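Local coordinates for protein hydrazine synthase subunit alpha (Candidatus Kuenenia stuttgartiensis, PDB 5C2V) that condenses hydroxylamine with ammonia to form hydrazine as the alpha subunit of the anammox hydrazine synthase complex, and carries two c-type hemes, at residues T234-I239 / V316-P321; M660-D663 / P667-L670; E675-D680 / Y685-N690. All blocks are in the same frame, centred on the assembly; numbering follows the deposited sequence.

Interaction 1: T234-I239 / V316-P321; sequences TPDGNI and VSWDAP
Two neighbouring blades of the beta-propeller meet where Trp318, just past strand 312-317, lies against the type I turn Thr234-Gly237 that links strands 228-233 and 239-245. Trp318 alone makes up the second segment's share, and three consecutive turn residues address different parts of its indole. Pro235 comes over one face: its CD stands 4.0 Å from the centroid of the five-membered ring and 18° off the normal, which meets the criteria for a CH-pi contact. Thr234 reaches the far end of the six-membered ring, with CG2 3.8 Å from CH2 of Trp318. Asp236 arrives at the ring edge, where OD2 lies in the indole plane beside CZ2, 3.1 Å away; the carboxylate is turned 51° against the ring. Its other oxygen is held within the turn, because Thr234 OG1 (2.6 Å) and Asn238 ND2 (2.6 Å) donate to Asp236 OD1 from opposite faces of the carboxylate. These bonds limit rotation of the group that borders the indole. Ile291 and Val261 pack on the tryptophan as well. A tight inter-strand turn of one four-stranded sheet meeting an aromatic from the next fits the blade-to-blade packing of a beta-propeller.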
ATOM      1  N   THR D 234     -31.728   3.378   1.429  1.00 59.32           N
ATOM      2  CA  THR D 234     -31.192   4.455   2.252  1.00 55.86           C
ATOM      3  C   THR D 234     -32.337   5.132   3.002  1.00 74.14           C
ATOM      4  O   THR D 234     -33.475   5.125   2.530  1.00 67.97           O
ATOM      5  CB  THR D 234     -30.435   5.502   1.408  1.00 62.07           C
ATOM      6  OG1 THR D 234     -31.366   6.245   0.613  1.00 61.18           O
ATOM      7  CG2 THR D 234     -29.416   4.826   0.502  1.00 54.48           C
ATOM      8  N   PRO D 235     -32.045   5.713   4.176  1.00 72.07           N
ATOM      9  CA  PRO D 235     -33.082   6.391   4.964  1.00 67.06           C
ATOM     10  C   PRO D 235     -33.712   7.582   4.238  1.00 58.55           C
ATOM     11  O   PRO D 235     -34.836   7.965   4.562  1.00 86.09           O
ATOM     12  CB  PRO D 235     -32.325   6.854   6.213  1.00 63.69           C
ATOM     13  CG  PRO D 235     -31.162   5.924   6.315  1.00 54.55           C
ATOM     14  CD  PRO D 235     -30.763   5.648   4.898  1.00 50.44           C
ATOM     15  N   ASP D 236     -32.997   8.157   3.273  1.00 57.59           N
ATOM     16  CA  ASP D 236     -33.523   9.274   2.490  1.00 57.28           C
ATOM     17  C   ASP D 236     -34.159   8.827   1.168  1.00 49.09           C
ATOM     18  O   ASP D 236     -34.543   9.663   0.351  1.00 71.93           O
ATOM     19  CB  ASP D 236     -32.429  10.313   2.224  1.00 75.52           C
ATOM     20  CG  ASP D 236     -31.090   9.689   1.898  1.00 60.67           C
ATOM     21  OD1 ASP D 236     -31.033   8.815   1.008  1.00 55.28           O
ATOM     22  OD2 ASP D 236     -30.090  10.082   2.535  1.00 66.33           O
ATOM     23  N   GLY D 237     -34.270   7.517   0.964  1.00 55.34           N
ATOM     24  CA  GLY D 237     -34.966   6.992  -0.199  1.00 50.30           C
ATOM     25  C   GLY D 237     -34.168   6.725  -1.465  1.00 64.57           C
ATOM     26  O   GLY D 237     -34.702   6.829  -2.570  1.00 38.89           O
ATOM     27  N   ASN D 238     -32.889   6.394  -1.315  1.00 69.92           N
ATOM     28  CA  ASN D 238     -32.081   5.967  -2.455  1.00 63.39           C
ATOM     29  C   ASN D 238     -31.652   4.505  -2.330  1.00 68.45           C
ATOM     30  O   ASN D 238     -31.973   3.838  -1.345  1.00 57.23           O
ATOM     31  CB  ASN D 238     -30.855   6.866  -2.607  1.00 64.00           C
ATOM     32  CG  ASN D 238     -31.223   8.331  -2.728  1.00 61.75           C
ATOM     33  OD1 ASN D 238     -31.428   8.843  -3.830  1.00 48.71           O
ATOM     34  ND2 ASN D 238     -31.312   9.016  -1.593  1.00 50.73           N
ATOM     35  N   ILE D 239     -30.928   4.013  -3.331  1.00 51.78           N
ATOM     36  CA  ILE D 239     -30.507   2.615  -3.362  1.00 61.14           C
ATOM     37  C   ILE D 239     -29.053   2.442  -2.926  1.00 62.57           C
ATOM     38  O   ILE D 239     -28.136   2.949  -3.573  1.00 53.99           O
ATOM     39  CB  ILE D 239     -30.675   2.008  -4.770  1.00 60.95           C
ATOM     40  CG1 ILE D 239     -32.095   2.248  -5.291  1.00 69.11           C
ATOM     41  CG2 ILE D 239     -30.349   0.520  -4.753  1.00 55.70           C
ATOM     42  CD1 ILE D 239     -33.177   1.622  -4.438  1.00 64.05           C
ATOM     43  N   VAL D 316     -19.738   1.720   9.386  1.00 72.16           N
ATOM     44  CA  VAL D 316     -19.428   3.145   9.274  1.00 73.02           C
ATOM     45  C   VAL D 316     -20.724   3.948   9.289  1.00 68.60           C
ATOM     46  O   VAL D 316     -21.679   3.594   8.602  1.00 75.15           O
ATOM     47  CB  VAL D 316     -18.627   3.478   7.991  1.00 66.26           C
ATOM     48  CG1 VAL D 316     -17.182   3.026   8.124  1.00 65.30           C
ATOM     49  CG2 VAL D 316     -19.277   2.853   6.764  1.00 64.77           C
ATOM     50  N   SER D 317     -20.758   5.022  10.073  1.00 68.53           N
ATOM     51  CA  SER D 317     -21.972   5.824  10.223  1.00 63.60           C
ATOM     52  C   SER D 317     -22.485   6.332   8.878  1.00 55.24           C
ATOM     53  O   SER D 317     -21.715   6.838   8.064  1.00 49.78           O
ATOM     54  CB  SER D 317     -21.725   7.005  11.162  1.00 56.98           C
ATOM     55  OG  SER D 317     -21.051   8.057  10.493  1.00 63.63           O
ATOM     56  N   TRP D 318     -23.786   6.184   8.652  1.00 65.20           N
ATOM     57  CA  TRP D 318     -24.397   6.624   7.403  1.00 57.44           C
ATOM     58  C   TRP D 318     -24.345   8.139   7.257  1.00 49.54           C
ATOM     59  O   TRP D 318     -24.138   8.660   6.160  1.00 44.13           O
ATOM     60  CB  TRP D 318     -25.847   6.144   7.313  1.00 52.75           C
ATOM     61  CG  TRP D 318     -26.674   6.968   6.375  1.00 59.00           C
ATOM     62  CD1 TRP D 318     -27.563   7.946   6.713  1.00 47.33           C
ATOM     63  CD2 TRP D 318     -26.674   6.902   4.944  1.00 57.86           C
ATOM     64  NE1 TRP D 318     -28.123   8.487   5.582  1.00 70.56           N
ATOM     65  CE2 TRP D 318     -27.594   7.864   4.483  1.00 48.09           C
ATOM     66  CE3 TRP D 318     -25.990   6.120   4.010  1.00 51.27           C
ATOM     67  CZ2 TRP D 318     -27.846   8.064   3.128  1.00 49.64           C
ATOM     68  CZ3 TRP D 318     -26.243   6.320   2.664  1.00 56.85           C
ATOM     69  CH2 TRP D 318     -27.162   7.285   2.236  1.00 42.81           C
ATOM     70  N   ASP D 319     -24.533   8.841   8.370  1.00 55.91           N
ATOM     71  CA  ASP D 319     -24.545  10.299   8.368  1.00 68.39           C
ATOM     72  C   ASP D 319     -23.182  10.866   7.978  1.00 69.76           C
ATOM     73  O   ASP D 319     -23.096  11.797   7.176  1.00 67.41           O
ATOM     74  CB  ASP D 319     -24.966  10.832   9.739  1.00 60.50           C
ATOM     75  CG  ASP D 319     -26.382  10.433  10.108  1.00 62.09           C
ATOM     76  OD1 ASP D 319     -27.202  10.231   9.188  1.00 56.47           O
ATOM     77  OD2 ASP D 319     -26.674  10.324  11.317  1.00 67.76           O
ATOM     78  N   ALA D 320     -22.124  10.300   8.546  1.00 72.37           N
ATOM     79  CA  ALA D 320     -20.766  10.728   8.225  1.00 57.16           C
ATOM     80  C   ALA D 320     -19.866   9.528   7.948  1.00 62.72           C
ATOM     81  O   ALA D 320     -19.110   9.099   8.819  1.00 54.07           O
ATOM     82  CB  ALA D 320     -20.195  11.571   9.355  1.00 65.84           C
ATOM     83  N   PRO D 321     -19.942   8.984   6.723  1.00 47.33           N
ATOM     84  CA  PRO D 321     -19.156   7.805   6.343  1.00 60.99           C
ATOM     85  C   PRO D 321     -17.685   8.127   6.104  1.00 57.29           C
ATOM     86  O   PRO D 321     -17.258   8.291   4.960  1.00 55.99           O
ATOM     87  CB  PRO D 321     -19.830   7.342   5.050  1.00 60.30           C
ATOM     88  CG  PRO D 321     -20.411   8.578   4.473  1.00 53.71           C
ATOM     89  CD  PRO D 321     -20.836   9.425   5.638  1.00 50.99           C
TER

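Interaction 2: M660-D663 / P667-L670; sequences MCHD and PPNL. With HEC (heme c), chain B.
His662 sets its ring between iron and loop through two torsions: chi1 of -72° puts CG beside the backbone N, and chi2 of -104° swings ND1 toward Pro668 while NE2 faces the heme. NE2 binds the iron at 2.1 Å, and His745 supplies the other axial nitrogen. On the far side of the imidazole, ND1 donates to Pro668 O at 2.9 Å; the oxygen lies near the ring edge, the donor sits in the carbonyl plane, and the N-H...O angle of 138° makes the bond noticeably bent. The peptide before Pro668 is cis, and the CD of this proline packs 3.6 Å from ND1 of His662. Leu670 runs alongside the histidine in the same direction and lays CD1 over one face of the ring, offset toward the rim, 4.1 Å from CG of His662. Farther out, where the CA atoms of Asp663 and Asn669 lie 4.8 Å apart, OD1 of Asn669 approaches CA of Asp663 at 3.3 Å. The preceding Cys661 is tied covalently to the heme, SG to CAC 1.9 Å, and with Cys658 and His662 forms the CXXCH heme-binding motif of c-type cytochromes. With metal at one nitrogen, a carbonyl at the other and a leucine against one face, the imidazole has little freedom to rotate about the iron-nitrogen bond. Donation from ND1 to a backbone carbonyl would be expected to make the ring a stronger electron donor to iron, probably stabilising the oxidised state of this bis-histidine heme.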
ATOM      1  N   MET D 660      13.432  -0.630 -39.336  1.00 43.57           N
ATOM      2  CA  MET D 660      14.685  -0.604 -40.084  1.00 54.05           C
ATOM      3  C   MET D 660      15.913  -0.536 -39.167  1.00 73.49           C
ATOM      4  O   MET D 660      16.865  -1.297 -39.348  1.00 66.03           O
ATOM      5  CB  MET D 660      14.691   0.568 -41.075  1.00 77.13           C
ATOM      6  CG  MET D 660      14.515   1.948 -40.453  1.00 79.08           C
ATOM      7  SD  MET D 660      14.345   3.264 -41.673  1.00121.83           S
ATOM      8  CE  MET D 660      12.758   2.849 -42.393  1.00 83.83           C
ATOM      9  N   CYS D 661      15.898   0.368 -38.192  1.00 54.72           N
ATOM     10  CA  CYS D 661      17.025   0.503 -37.274  1.00 52.27           C
ATOM     11  C   CYS D 661      16.846  -0.274 -35.975  1.00 64.02           C
ATOM     12  O   CYS D 661      17.777  -0.365 -35.174  1.00 53.94           O
ATOM     13  CB  CYS D 661      17.273   1.977 -36.947  1.00 35.45           C
ATOM     14  SG  CYS D 661      17.766   2.999 -38.349  1.00 62.29           S
ATOM     15  N   HIS D 662      15.665  -0.843 -35.761  1.00 54.71           N
ATOM     16  CA  HIS D 662      15.446  -1.607 -34.541  1.00 60.76           C
ATOM     17  C   HIS D 662      15.245  -3.087 -34.830  1.00 66.74           C
ATOM     18  O   HIS D 662      14.199  -3.516 -35.317  1.00 77.08           O
ATOM     19  CB  HIS D 662      14.258  -1.043 -33.758  1.00 48.19           C
ATOM     20  CG  HIS D 662      14.540   0.275 -33.109  1.00 60.34           C
ATOM     21  ND1 HIS D 662      14.785   0.402 -31.758  1.00 54.96           N
ATOM     22  CD2 HIS D 662      14.627   1.524 -33.625  1.00 61.35           C
ATOM     23  CE1 HIS D 662      15.008   1.674 -31.471  1.00 56.87           C
ATOM     24  NE2 HIS D 662      14.916   2.373 -32.586  1.00 46.15           N
ATOM     25  N   ASP D 663      16.276  -3.853 -34.498  1.00 64.16           N
ATOM     26  CA  ASP D 663      16.276  -5.301 -34.605  1.00 59.41           C
ATOM     27  C   ASP D 663      16.769  -5.836 -33.271  1.00 66.15           C
ATOM     28  O   ASP D 663      16.884  -5.075 -32.309  1.00 54.58           O
ATOM     29  CB  ASP D 663      17.153  -5.780 -35.766  1.00 59.76           C
ATOM     30  CG  ASP D 663      18.605  -5.370 -35.614  1.00 71.66           C
ATOM     31  OD1 ASP D 663      18.876  -4.365 -34.924  1.00 70.05           O
ATOM     32  OD2 ASP D 663      19.477  -6.051 -36.193  1.00 77.82           O
ATOM     33  N   PRO D 667      17.702  -2.533 -29.110  1.00 62.73           N
ATOM     34  CA  PRO D 667      16.448  -2.464 -28.351  1.00 49.22           C
ATOM     35  C   PRO D 667      15.806  -1.077 -28.388  1.00 61.70           C
ATOM     36  O   PRO D 667      16.524  -0.079 -28.440  1.00 60.70           O
ATOM     37  CB  PRO D 667      16.879  -2.825 -26.925  1.00 54.94           C
ATOM     38  CG  PRO D 667      18.328  -2.489 -26.873  1.00 64.68           C
ATOM     39  CD  PRO D 667      18.853  -2.820 -28.237  1.00 56.93           C
ATOM     40  N   PRO D 668      14.462  -1.017 -28.373  1.00 61.63           N
ATOM     41  CA  PRO D 668      13.564  -2.177 -28.365  1.00 45.36           C
ATOM     42  C   PRO D 668      13.475  -2.829 -29.742  1.00 56.28           C
ATOM     43  O   PRO D 668      13.753  -2.164 -30.739  1.00 46.52           O
ATOM     44  CB  PRO D 668      12.221  -1.573 -27.956  1.00 47.84           C
ATOM     45  CG  PRO D 668      12.277  -0.186 -28.493  1.00 57.17           C
ATOM     46  CD  PRO D 668      13.714   0.254 -28.360  1.00 52.34           C
ATOM     47  N   ASN D 669      13.091  -4.100 -29.802  1.00 49.60           N
ATOM     48  CA  ASN D 669      13.066  -4.793 -31.081  1.00 49.56           C
ATOM     49  C   ASN D 669      11.690  -4.657 -31.716  1.00 55.90           C
ATOM     50  O   ASN D 669      10.718  -5.272 -31.274  1.00 54.74           O
ATOM     51  CB  ASN D 669      13.437  -6.268 -30.893  1.00 51.71           C
ATOM     52  CG  ASN D 669      13.477  -7.036 -32.199  1.00 49.76           C
ATOM     53  OD1 ASN D 669      13.532  -6.449 -33.280  1.00 61.86           O
ATOM     54  ND2 ASN D 669      13.458  -8.361 -32.104  1.00 55.79           N
ATOM     55  N   LEU D 670      11.624  -3.838 -32.759  1.00 49.95           N
ATOM     56  CA  LEU D 670      10.366  -3.499 -33.412  1.00 63.58           C
ATOM     57  C   LEU D 670      10.121  -4.278 -34.703  1.00 62.39           C
ATOM     58  O   LEU D 670       9.098  -4.091 -35.361  1.00 72.69           O
ATOM     59  CB  LEU D 670      10.317  -1.995 -33.676  1.00 57.21           C
ATOM     60  CG  LEU D 670      10.536  -1.157 -32.412  1.00 36.86           C
ATOM     61  CD1 LEU D 670      10.459   0.331 -32.707  1.00 46.09           C
ATOM     62  CD2 LEU D 670       9.538  -1.547 -31.329  1.00 40.79           C
TER
HETATM   63 FE   HEC B 906      15.068   4.466 -32.325  1.00 45.26          FE
HETATM   64  CHA HEC B 906      16.917   4.447 -29.434  1.00 38.26           C
HETATM   65  CHB HEC B 906      12.182   4.152 -30.495  1.00 52.26           C
HETATM   66  CHC HEC B 906      13.184   4.601 -35.224  1.00 58.54           C
HETATM   67  CHD HEC B 906      17.929   4.530 -34.232  1.00 54.04           C
HETATM   68  NA  HEC B 906      14.632   4.286 -30.342  1.00 37.90           N
HETATM   69  C1A HEC B 906      15.546   4.381 -29.308  1.00 51.49           C
HETATM   70  C2A HEC B 906      14.806   4.398 -28.062  1.00 42.97           C
HETATM   71  C3A HEC B 906      13.503   4.317 -28.350  1.00 51.66           C
HETATM   72  C4A HEC B 906      13.363   4.245 -29.792  1.00 45.98           C
HETATM   73  CMA HEC B 906      12.348   4.304 -27.327  1.00 41.19           C
HETATM   74  CAA HEC B 906      15.417   4.495 -26.648  1.00 42.64           C
HETATM   75  CBA HEC B 906      15.734   3.096 -26.127  1.00 49.45           C
HETATM   76  CGA HEC B 906      16.193   3.184 -24.695  1.00 53.98           C
HETATM   77  O1A HEC B 906      16.046   2.178 -23.951  1.00 43.41           O
HETATM   78  O2A HEC B 906      16.695   4.263 -24.290  1.00 36.17           O
HETATM   79  NB  HEC B 906      13.060   4.333 -32.782  1.00 56.47           N
HETATM   80  C1B HEC B 906      12.035   4.324 -31.856  1.00 49.25           C
HETATM   81  C2B HEC B 906      10.788   4.529 -32.568  1.00 37.24           C
HETATM   82  C3B HEC B 906      11.067   4.643 -33.872  1.00 54.66           C
HETATM   83  C4B HEC B 906      12.501   4.530 -34.031  1.00 47.67           C
HETATM   84  CMB HEC B 906       9.386   4.580 -31.922  1.00 43.07           C
HETATM   85  CAB HEC B 906      10.067   4.876 -35.028  1.00 45.85           C
HETATM   86  CBB HEC B 906       9.521   6.320 -34.972  1.00 42.55           C
HETATM   87  NC  HEC B 906      15.476   4.554 -34.346  1.00 46.65           N
HETATM   88  C1C HEC B 906      14.552   4.594 -35.372  1.00 58.57           C
HETATM   89  C2C HEC B 906      15.265   4.756 -36.621  1.00 57.82           C
HETATM   90  C3C HEC B 906      16.571   4.612 -36.360  1.00 56.31           C
HETATM   91  C4C HEC B 906      16.734   4.565 -34.917  1.00 54.58           C
HETATM   92  CMC HEC B 906      14.595   4.679 -38.011  1.00 46.59           C
HETATM   93  CAC HEC B 906      17.728   4.632 -37.390  1.00 37.12           C
HETATM   94  CBC HEC B 906      17.832   6.010 -38.083  1.00 37.74           C
HETATM   95  ND  HEC B 906      17.121   4.472 -31.887  1.00 55.49           N
HETATM   96  C1D HEC B 906      18.113   4.537 -32.864  1.00 48.97           C
HETATM   97  C2D HEC B 906      19.398   4.615 -32.208  1.00 57.95           C
HETATM   98  C3D HEC B 906      19.107   4.601 -30.702  1.00 62.10           C
HETATM   99  C4D HEC B 906      17.658   4.501 -30.599  1.00 46.65           C
HETATM  100  CMD HEC B 906      20.782   4.707 -32.888  1.00 46.49           C
HETATM  101  CAD HEC B 906      20.192   4.655 -29.592  1.00 40.26           C
HETATM  102  CBD HEC B 906      19.820   5.488 -28.365  1.00 41.71           C
HETATM  103  CGD HEC B 906      19.424   6.895 -28.734  1.00 57.04           C
HETATM  104  O1D HEC B 906      18.720   7.543 -27.918  1.00 40.56           O
HETATM  105  O2D HEC B 906      19.808   7.372 -29.832  1.00 74.10           O

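Interaction 3: E675-D680 / Y685-N690; sequences ELVSVD and YSRAYN
The backbones of Val677 and Tyr685 are joined by one direct bond and one water bridge: Val677 N donates to Tyr685 O at 2.9 Å with an N-H...O angle of 163°, while a water accepts from Tyr685 N and donates to Val677 O. The pairing is extended by C-H...O contacts, Leu676 CA to Tyr685 O and, at 3.4 Å, Ser686 CA to Glu675 O. A second water accepts from Arg687 N and lies next to Glu675 O, so it spans the gap just where the helix starts. Val677 dominates the side-chain packing. Its two methyls fork over one face of the Arg687 guanidinium, CG1 standing 3.4 Å from NH2 of Arg687, whereas CG2 also reaches back to the arginine backbone, 3.7 Å from N of Arg687. The arginine chain leaves with CG anti to its own N and then bends twice (chi2 58°, chi3 63°), which folds the flat group back over the valine. Val677 CB lies 4.0 Å from Asn690 ND2, and Val679 CG2 lies 4.0 Å from Asn690 OD1; this amide oxygen is taken up by His485. Within the second segment, Tyr689 CE1 sits over the centre of the Tyr685 ring. Ser686 occupies the N-cap position of helix 687-692, its OG hydrogen-bonded to Gln651 of helix 646-657. The contact therefore lies at the base of the small hairpin 678-679/682-683, between that hairpin and the start of helix 687-692, with helix 646-657 packed against Ser686 and Ala688.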
ATOM      1  N   GLU D 675       3.900 -11.047 -37.021  1.00 58.44           N
ATOM      2  CA  GLU D 675       4.103 -12.446 -36.663  1.00 57.95           C
ATOM      3  C   GLU D 675       4.091 -12.635 -35.149  1.00 57.33           C
ATOM      4  O   GLU D 675       4.791 -11.933 -34.419  1.00 54.14           O
ATOM      5  CB  GLU D 675       5.414 -12.972 -37.249  1.00 58.95           C
ATOM      6  CG  GLU D 675       5.632 -14.460 -37.020  1.00 57.91           C
ATOM      7  CD  GLU D 675       6.835 -14.999 -37.767  1.00 73.79           C
ATOM      8  OE1 GLU D 675       7.583 -14.191 -38.358  1.00 77.48           O
ATOM      9  OE2 GLU D 675       7.032 -16.232 -37.767  1.00 77.99           O
ATOM     10  N   LEU D 676       3.287 -13.586 -34.688  1.00 50.39           N
ATOM     11  CA  LEU D 676       3.109 -13.824 -33.261  1.00 40.45           C
ATOM     12  C   LEU D 676       4.357 -14.426 -32.624  1.00 66.68           C
ATOM     13  O   LEU D 676       5.048 -15.243 -33.235  1.00 70.11           O
ATOM     14  CB  LEU D 676       1.906 -14.739 -33.017  1.00 49.14           C
ATOM     15  CG  LEU D 676       0.511 -14.106 -32.946  1.00 65.74           C
ATOM     16  CD1 LEU D 676       0.132 -13.408 -34.246  1.00 61.47           C
ATOM     17  CD2 LEU D 676      -0.525 -15.158 -32.583  1.00 65.07           C
ATOM     18  N   VAL D 677       4.637 -14.015 -31.392  1.00 55.84           N
ATOM     19  CA  VAL D 677       5.779 -14.530 -30.648  1.00 46.77           C
ATOM     20  C   VAL D 677       5.313 -15.397 -29.485  1.00 43.73           C
ATOM     21  O   VAL D 677       4.553 -14.945 -28.630  1.00 61.69           O
ATOM     22  CB  VAL D 677       6.666 -13.390 -30.111  1.00 48.94           C
ATOM     23  CG1 VAL D 677       7.806 -13.953 -29.276  1.00 50.02           C
ATOM     24  CG2 VAL D 677       7.202 -12.548 -31.257  1.00 45.16           C
ATOM     25  N   SER D 678       5.770 -16.644 -29.459  1.00 50.53           N
ATOM     26  CA  SER D 678       5.393 -17.566 -28.394  1.00 49.26           C
ATOM     27  C   SER D 678       6.163 -17.270 -27.111  1.00 48.25           C
ATOM     28  O   SER D 678       7.394 -17.264 -27.100  1.00 49.44           O
ATOM     29  CB  SER D 678       5.630 -19.013 -28.829  1.00 49.00           C
ATOM     30  OG  SER D 678       5.235 -19.920 -27.813  1.00 64.34           O
ATOM     31  N   VAL D 679       5.428 -17.018 -26.034  1.00 44.99           N
ATOM     32  CA  VAL D 679       6.031 -16.761 -24.732  1.00 38.40           C
ATOM     33  C   VAL D 679       5.426 -17.686 -23.683  1.00 46.93           C
ATOM     34  O   VAL D 679       4.229 -17.616 -23.405  1.00 58.46           O
ATOM     35  CB  VAL D 679       5.840 -15.296 -24.294  1.00 46.81           C
ATOM     36  CG1 VAL D 679       6.424 -15.077 -22.905  1.00 23.91           C
ATOM     37  CG2 VAL D 679       6.474 -14.349 -25.305  1.00 37.37           C
ATOM     38  N   ASP D 680       6.265 -18.548 -23.111  1.00 58.14           N
ATOM     39  CA  ASP D 680       5.831 -19.555 -22.143  1.00 52.89           C
ATOM     40  C   ASP D 680       4.719 -20.438 -22.705  1.00 54.45           C
ATOM     41  O   ASP D 680       3.776 -20.794 -21.998  1.00 64.54           O
ATOM     42  CB  ASP D 680       5.370 -18.892 -20.840  1.00 53.20           C
ATOM     43  CG  ASP D 680       6.526 -18.354 -20.018  1.00 80.82           C
ATOM     44  OD1 ASP D 680       6.928 -19.028 -19.046  1.00 91.93           O
ATOM     45  OD2 ASP D 680       7.032 -17.260 -20.345  1.00 73.88           O
ATOM     46  N   TYR D 685       0.800 -11.855 -29.109  1.00 51.84           N
ATOM     47  CA  TYR D 685       1.157 -10.600 -29.756  1.00 52.08           C
ATOM     48  C   TYR D 685       2.432 -10.710 -30.582  1.00 47.71           C
ATOM     49  O   TYR D 685       3.087 -11.750 -30.595  1.00 61.66           O
ATOM     50  CB  TYR D 685       1.332  -9.508 -28.701  1.00 52.46           C
ATOM     51  CG  TYR D 685       0.379  -9.650 -27.546  1.00 53.53           C
ATOM     52  CD1 TYR D 685      -0.947  -9.284 -27.690  1.00 55.11           C
ATOM     53  CD2 TYR D 685       0.805 -10.114 -26.303  1.00 46.85           C
ATOM     54  CE1 TYR D 685      -1.833  -9.401 -26.651  1.00 65.63           C
ATOM     55  CE2 TYR D 685      -0.080 -10.228 -25.251  1.00 59.70           C
ATOM     56  CZ  TYR D 685      -1.396  -9.870 -25.434  1.00 63.86           C
ATOM     57  OH  TYR D 685      -2.284  -9.979 -24.393  1.00 80.95           O
ATOM     58  N   SER D 686       2.789  -9.618 -31.250  1.00 39.84           N
ATOM     59  CA  SER D 686       3.974  -9.591 -32.096  1.00 51.24           C
ATOM     60  C   SER D 686       5.219  -9.217 -31.299  1.00 56.11           C
ATOM     61  O   SER D 686       5.170  -9.066 -30.077  1.00 42.38           O
ATOM     62  CB  SER D 686       3.781  -8.616 -33.259  1.00 50.55           C
ATOM     63  OG  SER D 686       3.555  -7.297 -32.792  1.00 53.49           O
ATOM     64  N   ARG D 687       6.336  -9.068 -32.004  1.00 45.70           N
ATOM     65  CA  ARG D 687       7.606  -8.725 -31.375  1.00 46.52           C
ATOM     66  C   ARG D 687       7.600  -7.301 -30.828  1.00 54.79           C
ATOM     67  O   ARG D 687       8.062  -7.052 -29.712  1.00 41.86           O
ATOM     68  CB  ARG D 687       8.755  -8.900 -32.371  1.00 55.20           C
ATOM     69  CG  ARG D 687      10.106  -8.435 -31.852  1.00 57.84           C
ATOM     70  CD  ARG D 687      10.490  -9.175 -30.582  1.00 53.86           C
ATOM     71  NE  ARG D 687      10.657 -10.605 -30.814  1.00 55.90           N
ATOM     72  CZ  ARG D 687      10.772 -11.508 -29.845  1.00 59.51           C
ATOM     73  NH1 ARG D 687      10.733 -11.127 -28.575  1.00 33.58           N
ATOM     74  NH2 ARG D 687      10.923 -12.790 -30.145  1.00 53.67           N
ATOM     75  N   ALA D 688       7.075  -6.369 -31.620  1.00 52.30           N
ATOM     76  CA  ALA D 688       7.051  -4.961 -31.239  1.00 43.22           C
ATOM     77  C   ALA D 688       6.205  -4.728 -29.991  1.00 43.67           C
ATOM     78  O   ALA D 688       6.590  -3.963 -29.104  1.00 57.11           O
ATOM     79  CB  ALA D 688       6.538  -4.114 -32.393  1.00 49.10           C
ATOM     80  N   TYR D 689       5.056  -5.393 -29.922  1.00 43.86           N
ATOM     81  CA  TYR D 689       4.166  -5.252 -28.776  1.00 47.66           C
ATOM     82  C   TYR D 689       4.807  -5.820 -27.516  1.00 39.62           C
ATOM     83  O   TYR D 689       4.753  -5.204 -26.452  1.00 50.19           O
ATOM     84  CB  TYR D 689       2.824  -5.942 -29.039  1.00 41.50           C
ATOM     85  CG  TYR D 689       1.786  -5.670 -27.972  1.00 39.52           C
ATOM     86  CD1 TYR D 689       1.633  -6.525 -26.886  1.00 43.64           C
ATOM     87  CD2 TYR D 689       0.961  -4.556 -28.048  1.00 47.79           C
ATOM     88  CE1 TYR D 689       0.687  -6.278 -25.909  1.00 38.80           C
ATOM     89  CE2 TYR D 689       0.012  -4.302 -27.076  1.00 41.80           C
ATOM     90  CZ  TYR D 689      -0.121  -5.164 -26.009  1.00 42.69           C
ATOM     91  OH  TYR D 689      -1.065  -4.912 -25.040  1.00 40.42           O
ATOM     92  N   ASN D 690       5.410  -6.999 -27.642  1.00 56.94           N
ATOM     93  CA  ASN D 690       6.108  -7.624 -26.524  1.00 45.71           C
ATOM     94  C   ASN D 690       7.260  -6.760 -26.029  1.00 45.47           C
ATOM     95  O   ASN D 690       7.509  -6.669 -24.826  1.00 45.19           O
ATOM     96  CB  ASN D 690       6.628  -9.008 -26.919  1.00 30.02           C
ATOM     97  CG  ASN D 690       5.538 -10.062 -26.919  1.00 44.52           C
ATOM     98  OD1 ASN D 690       5.152 -10.572 -25.867  1.00 41.33           O
ATOM     99  ND2 ASN D 690       5.041 -10.401 -28.103  1.00 49.88           N
TER
HETATM  100  O   HOH W   1       6.365 -10.001 -34.643  1.00 60.77           O
HETATM  101  O   HOH W   2       2.735 -13.114 -27.355  1.00 50.15           O

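From the N terminus, interaction 1 comes first: it closes a 76-residue excursion of the chain, rich in strand, and joins two successive propeller blades, sheets 228-273 and 285-328. Interactions 2 and 3 follow in series, without nesting or crossing, and both lie in the cytochrome c region on the other side of the chain's centre. Interaction 2 closes a short loop, with three residues between its segments, just after helix 646-657, and interaction 3 closes the hairpin that leads into helix 687-692. These two touch: Asn669 O packs 3.3 Å from Arg687 CG, so the loop beside the heme rests on the first turn of helix 687-692, part of interaction 3. Interaction 1 stays about 35 Å or more, nearest atoms, from either.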